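Local coordinates for sulfoquinovosidase (Escherichia coli, PDB 5AEE), which hydrolyses sulfoquinovosyl diacylglycerides and simple sulfoquinovosides to release sulfoquinovose, which enters sulfoglycolysis as a source of carbon and sulfur, at residues Q15-F20 and H32-P37; G101-E106 and L224-A229. The protein carries 1 engineered substitution. All coordinates share one frame; numbering follows the deposited sequence.

Interaction 1 of 2, residues Q15-F20 and H32-P37; sequences QNNDSF and HSKDNP. With CA (calcium ion), chain D.
Phe20 and His32 form the dense end of this contact, joined through both backbone and side chains. Phe20 N donates to His32 O at 2.9 Å, and His32 N returns a bond to Phe20 O at 2.8 Å, which makes the two residues an antiparallel hydrogen-bonded pair. On the buried face, CB of His32 sits above the Phe20 ring, 3.7 Å from its centroid and displaced toward the rim, a CH-pi contact. Phe20 CG lies between its own backbone N and carbonyl carbon (chi1 73°), and this brings CE2 and CZ under that methylene. The imidazole itself is slid away from the phenyl; their planes differ by 23° but the rings barely overlap. Phe83 of strand 78-84 meets the imidazole edge-to-face, and Phe13 also packs on Phe20.

The pair belongs to a small antiparallel meander of strands 13-16, 19-24 and 27-32 at the N-terminal end of the chain, where Asn16 to Ser19 make the first turn and the loop with Ser33 leads on to strand 39-51. In that loop Ser33 OG accepts from Asn36 N, an ST motif.

Toward solvent the grip thins out. Ser19 OG makes a weak bond to His32 O at 3.4 Å. Beyond it exposed Lys34 reaches back, its chain bent at chi3, and NZ forms a salt bridge with Asp18 OD2 at 3.0 Å, the oxygen offering its anti lone pair. The other oxygen, OD1, accepts from Ala70 N, which fixes the carboxylate from a second direction. On the outer side of the turn a calcium ion is bound by Gln15 O at 2.4 Å, by Asn16 OD1 at 2.3 Å and by a water.

Interaction 2 of 2, residues G101-E106 and L224-A229; sequences GRLLLE and LRFECA
Leu103 to Leu105 run antiparallel to Leu224 to Phe226, the strand axes 4.7 Å apart at closest approach, with Leu103-Phe226 and Leu105-Leu224 as hydrogen-bonded pairs and Leu104-Arg225 as the non-hydrogen-bonded pair between them. The bond from Leu105 N to Leu224 O is nearly straight, 176° at the hydrogen.

On the apolar face Leu103 lies alongside Phe226, its CD2 3.6 Å from CD1 of the ring. Leu105 comes in at a slant, bringing CD1 to 3.6 Å from Phe226 CE1, so the two leucines meet neighbouring carbons of the phenyl. Ile29 of strand 27-32 packs on both Leu103 and Phe226.

The opposite face carries charge. Leu104, with CG anti to its nitrogen (chi1 177°), lays CD1 over the centre of the Arg225 guanidinium, whose NH1 is salt-bridged to Asp198. Near the strand end, Arg102 NE donates to Glu227 OE1 at 3.2 Å, meeting the oxygen from above the carboxylate plane, with the two flat groups almost perpendicular. A water joins Arg102 NH2 to that same OE1, which also bonds Tyr194 OH. Asp98 bridges to Arg102 NH1 and Arg225 NE, probably easing the proximity of the two arginines. With a leucine in place of Arg102, Glu227 would probably lose its charged mate and Asp98 one of its cationic partners.

Inner strands 103-109 and 221-228, flanked by 90-97 and 193-197, belong to the antiparallel beta-sandwich typical of the galactose mutarotase-like N-terminal domain of family 31 glycosidases.

Along the chain the two contacts come in series: interaction 1 closes a local meander before interaction 2 opens, and interaction 2 then joins segments 118 residues apart in sequence. Their centres are 22 Å apart and their nearest atoms about 8 Å, without touching. Strand 27-32 ties them together: it ends at His32 in interaction 1, while Ile29 lies against the apolar face of interaction 2. The small three-stranded sheet thus packs on the beta-sandwich, with interaction 1 farther out, about 39 Å from the chain's centre against 24 Å. Both hold neighbouring strands together in the N-terminal beta-rich part, well away from the sulfoquinovoside pocket.

Interaction 1 of 2, residues Q15-F20 and H32-P37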
ATOM      1  N   GLN A  15      37.523   9.487  12.389  1.00 41.48           N
ATOM      2  CA  GLN A  15      38.273   8.533  11.585  1.00 38.72           C
ATOM      3  C   GLN A  15      39.620   8.190  12.171  1.00 37.53           C
ATOM      4  O   GLN A  15      40.227   9.000  12.863  1.00 37.99           O
ATOM      5  CB  GLN A  15      38.495   9.104  10.218  1.00 45.83           C
ATOM      6  CG  GLN A  15      39.288  10.414  10.252  1.00 51.52           C
ATOM      7  CD  GLN A  15      39.767  10.784   8.888  1.00 53.99           C
ATOM      8  OE1 GLN A  15      40.453   9.991   8.225  1.00 59.08           O
ATOM      9  NE2 GLN A  15      39.390  11.966   8.437  1.00 53.76           N
ATOM     10  N   ASN A  16      40.049   6.974  11.904  1.00 32.38           N
ATOM     11  CA  ASN A  16      41.438   6.573  11.961  1.00 34.51           C
ATOM     12  C   ASN A  16      41.739   6.006  10.574  1.00 40.55           C
ATOM     13  O   ASN A  16      40.900   6.067   9.705  1.00 34.53           O
ATOM     14  CB  ASN A  16      41.657   5.525  13.048  1.00 33.24           C
ATOM     15  CG  ASN A  16      41.529   6.112  14.476  1.00 32.95           C
ATOM     16  OD1 ASN A  16      41.808   7.294  14.720  1.00 38.93           O
ATOM     17  ND2 ASN A  16      41.153   5.284  15.410  1.00 31.43           N
ATOM     18  N   ASN A  17      42.936   5.466  10.389  1.00 45.64           N
ATOM     19  CA  ASN A  17      43.474   5.127   9.075  1.00 52.31           C
ATOM     20  C   ASN A  17      42.493   4.438   8.105  1.00 56.01           C
ATOM     21  O   ASN A  17      42.141   5.032   7.069  1.00 69.38           O
ATOM     22  CB  ASN A  17      44.775   4.317   9.245  1.00 50.74           C
ATOM     23  CG  ASN A  17      45.167   3.599   7.983  1.00 54.68           C
ATOM     24  OD1 ASN A  17      45.278   4.202   6.910  1.00 57.07           O
ATOM     25  ND2 ASN A  17      45.342   2.297   8.089  1.00 52.84           N
ATOM     26  N   ASP A  18      42.071   3.218   8.394  1.00 52.88           N
ATOM     27  CA  ASP A  18      41.046   2.571   7.536  1.00 60.35           C
ATOM     28  C   ASP A  18      39.814   2.312   8.435  1.00 58.64           C
ATOM     29  O   ASP A  18      39.228   1.237   8.390  1.00 58.53           O
ATOM     30  CB  ASP A  18      41.544   1.244   6.879  1.00 62.16           C
ATOM     31  CG  ASP A  18      42.536   1.448   5.681  1.00 71.55           C
ATOM     32  OD1 ASP A  18      42.284   2.262   4.765  1.00 68.27           O
ATOM     33  OD2 ASP A  18      43.568   0.725   5.620  1.00 81.05           O
ATOM     34  N   SER A  19      39.440   3.302   9.252  1.00 55.22           N
ATOM     35  CA  SER A  19      38.383   3.130  10.269  1.00 49.99           C
ATOM     36  C   SER A  19      37.608   4.431  10.538  1.00 44.17           C
ATOM     37  O   SER A  19      38.202   5.517  10.649  1.00 37.89           O
ATOM     38  CB  SER A  19      39.009   2.566  11.529  1.00 52.48           C
ATOM     39  OG  SER A  19      38.124   2.675  12.601  1.00 53.53           O
ATOM     40  N   PHE A  20      36.280   4.361  10.613  1.00 37.52           N
ATOM     41  CA  PHE A  20      35.511   5.586  10.856  1.00 34.84           C
ATOM     42  C   PHE A  20      34.147   5.338  11.456  1.00 33.88           C
ATOM     43  O   PHE A  20      33.620   4.245  11.328  1.00 30.40           O
ATOM     44  CB  PHE A  20      35.385   6.456   9.586  1.00 36.73           C
ATOM     45  CG  PHE A  20      34.431   5.901   8.554  1.00 37.29           C
ATOM     46  CD1 PHE A  20      33.053   6.133   8.649  1.00 38.84           C
ATOM     47  CD2 PHE A  20      34.902   5.177   7.488  1.00 37.76           C
ATOM     48  CE1 PHE A  20      32.174   5.608   7.713  1.00 42.13           C
ATOM     49  CE2 PHE A  20      34.022   4.658   6.535  1.00 41.01           C
ATOM     50  CZ  PHE A  20      32.658   4.868   6.650  1.00 38.54           C
ATOM     51  N   HIS A  32      32.874   1.736  10.360  1.00 34.89           N
ATOM     52  CA  HIS A  32      33.652   0.993   9.464  1.00 33.84           C
ATOM     53  C   HIS A  32      35.032   0.720  10.061  1.00 35.63           C
ATOM     54  O   HIS A  32      35.600   1.551  10.699  1.00 32.92           O
ATOM     55  CB  HIS A  32      33.748   1.754   8.192  1.00 33.39           C
ATOM     56  CG  HIS A  32      34.717   1.164   7.252  1.00 38.12           C
ATOM     57  ND1 HIS A  32      34.388   0.112   6.425  1.00 41.23           N
ATOM     58  CD2 HIS A  32      36.039   1.391   7.076  1.00 35.29           C
ATOM     59  CE1 HIS A  32      35.459  -0.245   5.739  1.00 43.76           C
ATOM     60  NE2 HIS A  32      36.471   0.510   6.115  1.00 38.63           N
ATOM     61  N   SER A  33      35.545  -0.472   9.863  1.00 37.21           N
ATOM     62  CA  SER A  33      36.968  -0.721  10.113  1.00 35.71           C
ATOM     63  C   SER A  33      37.339  -1.900   9.236  1.00 41.32           C
ATOM     64  O   SER A  33      36.436  -2.580   8.689  1.00 40.67           O
ATOM     65  CB  SER A  33      37.188  -1.052  11.572  1.00 35.79           C
ATOM     66  OG  SER A  33      36.613  -2.320  11.880  1.00 35.64           O
ATOM     67  N   LYS A  34      38.637  -2.163   9.102  1.00 41.65           N
ATOM     68  CA  LYS A  34      39.114  -3.309   8.327  1.00 43.95           C
ATOM     69  C   LYS A  34      38.466  -4.594   8.838  1.00 40.63           C
ATOM     70  O   LYS A  34      38.171  -5.475   8.039  1.00 38.03           O
ATOM     71  CB  LYS A  34      40.639  -3.462   8.406  1.00 51.45           C
ATOM     72  CG  LYS A  34      41.457  -2.250   7.961  1.00 62.11           C
ATOM     73  CD  LYS A  34      42.848  -2.662   7.466  1.00 68.03           C
ATOM     74  CE  LYS A  34      43.916  -1.664   7.899  1.00 70.69           C
ATOM     75  NZ  LYS A  34      45.042  -1.582   6.926  1.00 74.22           N
ATOM     76  N   ASP A  35      38.266  -4.706  10.160  1.00 38.61           N
ATOM     77  CA  ASP A  35      37.710  -5.912  10.764  1.00 41.34           C
ATOM     78  C   ASP A  35      36.216  -6.019  10.538  1.00 40.70           C
ATOM     79  O   ASP A  35      35.697  -7.109  10.340  1.00 42.11           O
ATOM     80  CB  ASP A  35      37.944  -5.917  12.283  1.00 50.42           C
ATOM     81  CG  ASP A  35      39.414  -6.141  12.671  1.00 57.59           C
ATOM     82  OD1 ASP A  35      40.251  -6.419  11.779  1.00 55.47           O
ATOM     83  OD2 ASP A  35      39.712  -6.045  13.894  1.00 60.57           O
ATOM     84  N   ASN A  36      35.535  -4.875  10.606  1.00 38.18           N
ATOM     85  CA  ASN A  36      34.095  -4.811  10.542  1.00 35.75           C
ATOM     86  C   ASN A  36      33.656  -3.769   9.563  1.00 32.40           C
ATOM     87  O   ASN A  36      33.346  -2.662   9.940  1.00 34.56           O
ATOM     88  CB  ASN A  36      33.553  -4.594  11.938  1.00 42.75           C
ATOM     89  CG  ASN A  36      33.786  -5.821  12.792  1.00 47.33           C
ATOM     90  OD1 ASN A  36      33.362  -6.922  12.415  1.00 57.33           O
ATOM     91  ND2 ASN A  36      34.559  -5.679  13.854  1.00 51.01           N
ATOM     92  N   PRO A  37      33.673  -4.144   8.270  1.00 32.34           N
ATOM     93  CA  PRO A  37      33.444  -3.172   7.222  1.00 33.61           C
ATOM     94  C   PRO A  37      31.956  -2.873   7.184  1.00 29.48           C
ATOM     95  O   PRO A  37      31.217  -3.636   7.698  1.00 31.34           O
ATOM     96  CB  PRO A  37      33.958  -3.866   5.939  1.00 35.57           C
ATOM     97  CG  PRO A  37      34.091  -5.301   6.263  1.00 37.99           C
ATOM     98  CD  PRO A  37      34.161  -5.439   7.758  1.00 34.42           C
TER
HETATM   99 CA    CA D1680      41.963   9.570  14.459  1.00 36.16          CA
HETATM  100  O   HOH W   1      40.469   9.427  16.257  1.00 30.93           O

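Interaction 2 of 2, residues G101-E106 and L224-A229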
ATOM      1  N   GLY A 101      19.064  19.777   4.437  1.00 39.81           N
ATOM      2  CA  GLY A 101      19.849  19.330   5.579  1.00 39.16           C
ATOM      3  C   GLY A 101      19.689  17.858   5.970  1.00 39.77           C
ATOM      4  O   GLY A 101      20.141  17.447   7.048  1.00 39.49           O
ATOM      5  N   ARG A 102      19.099  17.028   5.096  1.00 37.40           N
ATOM      6  CA  ARG A 102      19.012  15.584   5.392  1.00 34.49           C
ATOM      7  C   ARG A 102      20.387  14.967   5.198  1.00 31.65           C
ATOM      8  O   ARG A 102      21.133  15.429   4.370  1.00 33.51           O
ATOM      9  CB  ARG A 102      18.053  14.914   4.463  1.00 36.56           C
ATOM     10  CG  ARG A 102      16.692  15.552   4.483  1.00 34.88           C
ATOM     11  CD  ARG A 102      15.789  14.681   3.647  1.00 34.03           C
ATOM     12  NE  ARG A 102      14.532  15.381   3.480  1.00 32.09           N
ATOM     13  CZ  ARG A 102      14.213  16.199   2.488  1.00 35.25           C
ATOM     14  NH1 ARG A 102      15.058  16.482   1.501  1.00 39.04           N
ATOM     15  NH2 ARG A 102      13.022  16.770   2.498  1.00 32.49           N
ATOM     16  N   LEU A 103      20.705  13.925   5.950  1.00 33.62           N
ATOM     17  CA  LEU A 103      21.959  13.215   5.718  1.00 32.60           C
ATOM     18  C   LEU A 103      21.824  12.503   4.358  1.00 34.83           C
ATOM     19  O   LEU A 103      20.825  11.809   4.108  1.00 35.03           O
ATOM     20  CB  LEU A 103      22.217  12.219   6.806  1.00 29.51           C
ATOM     21  CG  LEU A 103      23.386  11.251   6.575  1.00 31.87           C
ATOM     22  CD1 LEU A 103      24.685  12.020   6.578  1.00 35.10           C
ATOM     23  CD2 LEU A 103      23.341  10.236   7.697  1.00 31.64           C
ATOM     24  N   LEU A 104      22.808  12.702   3.502  1.00 29.61           N
ATOM     25  CA  LEU A 104      22.832  12.178   2.131  1.00 32.03           C
ATOM     26  C   LEU A 104      24.067  11.321   1.950  1.00 34.52           C
ATOM     27  O   LEU A 104      25.217  11.803   2.153  1.00 34.07           O
ATOM     28  CB  LEU A 104      22.864  13.329   1.140  1.00 32.94           C
ATOM     29  CG  LEU A 104      22.953  12.926  -0.359  1.00 34.03           C
ATOM     30  CD1 LEU A 104      21.745  12.076  -0.734  1.00 35.68           C
ATOM     31  CD2 LEU A 104      23.068  14.182  -1.209  1.00 34.16           C
ATOM     32  N   LEU A 105      23.844  10.056   1.586  1.00 28.35           N
ATOM     33  CA  LEU A 105      24.904   9.170   1.267  1.00 32.19           C
ATOM     34  C   LEU A 105      24.755   8.865  -0.210  1.00 32.74           C
ATOM     35  O   LEU A 105      23.699   8.397  -0.653  1.00 32.09           O
ATOM     36  CB  LEU A 105      24.815   7.872   2.115  1.00 30.72           C
ATOM     37  CG  LEU A 105      24.679   8.048   3.628  1.00 36.56           C
ATOM     38  CD1 LEU A 105      24.731   6.676   4.301  1.00 35.09           C
ATOM     39  CD2 LEU A 105      25.780   8.996   4.134  1.00 41.06           C
ATOM     40  N   GLU A 106      25.816   9.091  -0.971  1.00 31.82           N
ATOM     41  CA  GLU A 106      25.842   8.713  -2.370  1.00 32.09           C
ATOM     42  C   GLU A 106      26.924   7.703  -2.560  1.00 35.35           C
ATOM     43  O   GLU A 106      28.082   8.000  -2.325  1.00 34.29           O
ATOM     44  CB  GLU A 106      26.114   9.908  -3.221  1.00 33.49           C
ATOM     45  CG  GLU A 106      24.918  10.843  -3.210  1.00 36.31           C
ATOM     46  CD  GLU A 106      25.269  12.255  -3.632  1.00 44.08           C
ATOM     47  OE1 GLU A 106      26.353  12.758  -3.290  1.00 44.31           O
ATOM     48  OE2 GLU A 106      24.437  12.851  -4.309  1.00 47.03           O
ATOM     49  N   LEU A 224      21.046   7.309  -0.524  1.00 29.06           N
ATOM     50  CA  LEU A 224      20.224   7.220   0.688  1.00 32.87           C
ATOM     51  C   LEU A 224      20.186   8.551   1.402  1.00 32.46           C
ATOM     52  O   LEU A 224      21.208   9.229   1.524  1.00 32.95           O
ATOM     53  CB  LEU A 224      20.780   6.199   1.687  1.00 35.98           C
ATOM     54  CG  LEU A 224      21.219   4.823   1.224  1.00 35.97           C
ATOM     55  CD1 LEU A 224      22.554   4.826   0.475  1.00 33.12           C
ATOM     56  CD2 LEU A 224      21.282   3.945   2.452  1.00 39.00           C
ATOM     57  N   ARG A 225      19.028   8.867   1.954  1.00 30.66           N
ATOM     58  CA  ARG A 225      18.795  10.062   2.742  1.00 34.51           C
ATOM     59  C   ARG A 225      18.289   9.667   4.094  1.00 30.25           C
ATOM     60  O   ARG A 225      17.511   8.723   4.202  1.00 32.78           O
ATOM     61  CB  ARG A 225      17.688  10.908   2.120  1.00 36.30           C
ATOM     62  CG  ARG A 225      18.022  11.413   0.766  1.00 46.65           C
ATOM     63  CD  ARG A 225      16.923  12.316   0.261  1.00 48.71           C
ATOM     64  NE  ARG A 225      17.534  13.353  -0.561  1.00 58.88           N
ATOM     65  CZ  ARG A 225      17.981  13.179  -1.801  1.00 61.05           C
ATOM     66  NH1 ARG A 225      17.869  12.009  -2.416  1.00 55.61           N
ATOM     67  NH2 ARG A 225      18.544  14.198  -2.445  1.00 71.63           N
ATOM     68  N   PHE A 226      18.639  10.443   5.120  1.00 27.89           N
ATOM     69  CA  PHE A 226      18.106  10.232   6.461  1.00 28.21           C
ATOM     70  C   PHE A 226      17.688  11.546   7.077  1.00 28.45           C
ATOM     71  O   PHE A 226      18.284  12.596   6.818  1.00 33.17           O
ATOM     72  CB  PHE A 226      19.130   9.652   7.402  1.00 30.65           C
ATOM     73  CG  PHE A 226      19.786   8.427   6.932  1.00 33.48           C
ATOM     74  CD1 PHE A 226      20.754   8.465   5.921  1.00 34.35           C
ATOM     75  CD2 PHE A 226      19.524   7.210   7.585  1.00 35.84           C
ATOM     76  CE1 PHE A 226      21.403   7.291   5.544  1.00 35.11           C
ATOM     77  CE2 PHE A 226      20.184   6.064   7.220  1.00 36.38           C
ATOM     78  CZ  PHE A 226      21.112   6.101   6.185  1.00 34.24           C
ATOM     79  N   GLU A 227      16.690  11.478   7.920  1.00 28.88           N
ATOM     80  CA  GLU A 227      16.299  12.583   8.707  1.00 29.38           C
ATOM     81  C   GLU A 227      15.861  12.074  10.077  1.00 28.22           C
ATOM     82  O   GLU A 227      15.352  10.945  10.204  1.00 27.41           O
ATOM     83  CB  GLU A 227      15.166  13.301   7.968  1.00 30.64           C
ATOM     84  CG  GLU A 227      15.359  14.739   7.967  1.00 32.99           C
ATOM     85  CD  GLU A 227      14.280  15.535   7.300  1.00 38.13           C
ATOM     86  OE1 GLU A 227      13.510  15.043   6.453  1.00 35.25           O
ATOM     87  OE2 GLU A 227      14.269  16.724   7.652  1.00 35.13           O
ATOM     88  N   CYS A 228      16.128  12.878  11.110  1.00 33.54           N
ATOM     89  CA  CYS A 228      15.749  12.590  12.488  1.00 29.54           C
ATOM     90  C   CYS A 228      14.646  13.527  12.931  1.00 29.61           C
ATOM     91  O   CYS A 228      14.309  14.487  12.233  1.00 31.69           O
ATOM     92  CB  CYS A 228      16.922  12.745  13.389  1.00 31.19           C
ATOM     93  SG  CYS A 228      18.273  11.609  13.033  1.00 34.64           S
ATOM     94  N   ALA A 229      14.018  13.179  14.050  1.00 29.79           N
ATOM     95  CA  ALA A 229      13.099  14.062  14.711  1.00 30.81           C
ATOM     96  C   ALA A 229      12.946  13.616  16.126  1.00 32.80           C
ATOM     97  O   ALA A 229      13.350  12.523  16.497  1.00 33.45           O
ATOM     98  CB  ALA A 229      11.731  14.054  14.044  1.00 34.38           C
TER
HETATM   99  O   HOH W   2      11.795  16.312   5.084  1.00 28.96           O